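Local coordinates for putative calcium binding protein (PDB 3AKA), which binds calcium ions through EF-hand loops and probably takes part in calcium-mediated regulation in Streptomyces coelicolor, at residues A32-F37 and L104-T109. Sequence-based numbering, arbitrary orientation.
Sequences ALLAEF and LGVADT. With CA (calcium ion), chain I.
F37 lays one face of its ring over the backbone of A107, a CH-pi contact in which A107 CA stands 3.8 Å from the ring centroid and 15° off the normal. The A107 methyl lies over the same face, its CB 3.6 Å from F37 CZ, while T109 CG2 meets the ring edge at CD1, 3.9 Å away. V106 O approaches obliquely, 3.6 Å from F37 CG. F37 CG is anti to its carbonyl carbon (chi1 -73°), which carries the ring over A107, its CE1-CZ side nearest that residue.

The purely aliphatic contacts centre on V106. Of its methyls, CG1 packs 3.9 Å from L33 CG and equally far from F37 CB, and CG2 meets L34 CD2 at 3.5 Å, the side chains nearly perpendicular. With an alanine at F37, A107 and T109 CG2 would probably lose the surface they pack on.

D108 OD1 binds a calcium ion at 2.2 Å, a site shared with D110, D112 and A114 in what fits an EF-hand loop. The contact joins the C-terminal ends of helices 23-37 and 89-107, with helix 44-64 against L33 and L34, helix 117-126 against L33 and F37, and strand 115-116 against A107.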
loop_
_atom_site.group_PDB
_atom_site.type_symbol
_atom_site.label_atom_id
_atom_site.label_comp_id
_atom_site.label_asym_id
_atom_site.label_seq_id
_atom_site.Cartn_x
_atom_site.Cartn_y
_atom_site.Cartn_z
ATOM N N ALA A 32 4.055 -1.499 11.075
ATOM C CA ALA A 32 5.435 -1.263 10.593
ATOM C C ALA A 32 5.663 0.192 10.211
ATOM O O ALA A 32 6.724 0.769 10.492
ATOM C CB ALA A 32 5.738 -2.165 9.395
ATOM N N LEU A 33 4.682 0.780 9.521
ATOM C CA LEU A 33 4.842 2.165 9.068
ATOM C C LEU A 33 4.896 3.100 10.263
ATOM O O LEU A 33 5.726 3.995 10.312
ATOM C CB LEU A 33 3.740 2.578 8.093
ATOM C CG LEU A 33 3.876 3.980 7.500
ATOM C CD1 LEU A 33 5.017 4.063 6.517
ATOM C CD2 LEU A 33 2.567 4.422 6.829
ATOM N N LEU A 34 4.019 2.884 11.245
ATOM C CA LEU A 34 3.987 3.730 12.426
ATOM C C LEU A 34 5.308 3.639 13.210
ATOM O O LEU A 34 5.840 4.643 13.679
ATOM C CB LEU A 34 2.791 3.344 13.306
ATOM C CG LEU A 34 1.439 3.665 12.652
ATOM C CD1 LEU A 34 0.253 3.035 13.408
ATOM C CD2 LEU A 34 1.230 5.190 12.521
ATOM N N ALA A 35 5.838 2.422 13.325
ATOM C CA ALA A 35 7.122 2.199 13.998
ATOM C C ALA A 35 8.248 2.944 13.281
ATOM O O ALA A 35 9.138 3.550 13.931
ATOM C CB ALA A 35 7.424 0.703 14.059
ATOM N N GLU A 36 8.222 2.906 11.946
ATOM C CA GLU A 36 9.270 3.515 11.142
ATOM C C GLU A 36 9.334 5.007 11.454
ATOM O O GLU A 36 10.403 5.562 11.585
ATOM C CB GLU A 36 9.028 3.268 9.636
ATOM C CG GLU A 36 9.977 4.020 8.680
ATOM C CD GLU A 36 11.434 3.694 8.918
ATOM O OE1 GLU A 36 11.748 2.500 9.101
ATOM O OE2 GLU A 36 12.258 4.622 8.872
ATOM N N PHE A 37 8.170 5.637 11.598
ATOM C CA PHE A 37 8.105 7.064 11.829
ATOM C C PHE A 37 7.915 7.462 13.287
ATOM O O PHE A 37 7.813 8.642 13.574
ATOM C CB PHE A 37 7.025 7.670 10.955
ATOM C CG PHE A 37 7.431 7.722 9.532
ATOM C CD1 PHE A 37 8.208 8.792 9.066
ATOM C CD2 PHE A 37 7.155 6.641 8.669
ATOM C CE1 PHE A 37 8.616 8.845 7.720
ATOM C CE2 PHE A 37 7.586 6.670 7.316
ATOM C CZ PHE A 37 8.324 7.764 6.857
ATOM N N LEU A 104 0.459 8.903 4.063
ATOM C CA LEU A 104 1.116 10.206 3.803
ATOM C C LEU A 104 1.207 11.037 5.085
ATOM O O LEU A 104 2.255 11.610 5.368
ATOM C CB LEU A 104 0.406 10.983 2.699
ATOM C CG LEU A 104 0.594 10.446 1.255
ATOM C CD1 LEU A 104 -0.384 11.193 0.327
ATOM C CD2 LEU A 104 2.064 10.542 0.749
ATOM N N GLY A 105 0.110 11.094 5.855
ATOM C CA GLY A 105 0.102 11.792 7.164
ATOM C C GLY A 105 1.207 11.320 8.095
ATOM O O GLY A 105 1.909 12.128 8.724
ATOM N N VAL A 106 1.357 10.001 8.186
ATOM C CA VAL A 106 2.368 9.371 9.040
ATOM C C VAL A 106 3.768 9.747 8.543
ATOM O O VAL A 106 4.676 9.992 9.362
ATOM C CB VAL A 106 2.151 7.843 9.091
ATOM C CG1 VAL A 106 3.378 7.124 9.667
ATOM C CG2 VAL A 106 0.862 7.506 9.914
ATOM N N ALA A 107 3.943 9.796 7.231
ATOM C CA ALA A 107 5.286 10.000 6.657
ATOM C C ALA A 107 5.635 11.496 6.519
ATOM O O ALA A 107 6.748 11.866 6.089
ATOM C CB ALA A 107 5.387 9.292 5.339
ATOM N N ASP A 108 4.666 12.339 6.851
ATOM C CA ASP A 108 4.840 13.789 6.841
ATOM C C ASP A 108 5.402 14.269 8.208
ATOM O O ASP A 108 4.662 14.491 9.179
ATOM C CB ASP A 108 3.526 14.475 6.467
ATOM C CG ASP A 108 3.577 15.998 6.656
ATOM O OD1 ASP A 108 4.689 16.586 6.647
ATOM O OD2 ASP A 108 2.496 16.596 6.873
ATOM N N THR A 109 6.715 14.429 8.262
ATOM C CA THR A 109 7.420 14.625 9.521
ATOM C C THR A 109 7.448 16.054 10.027
ATOM O O THR A 109 7.756 16.245 11.202
ATOM C CB THR A 109 8.881 14.125 9.450
ATOM O OG1 THR A 109 9.594 14.932 8.512
ATOM C CG2 THR A 109 8.919 12.658 9.009
HETATM CA CA CA I . 6.230 17.407 5.266
#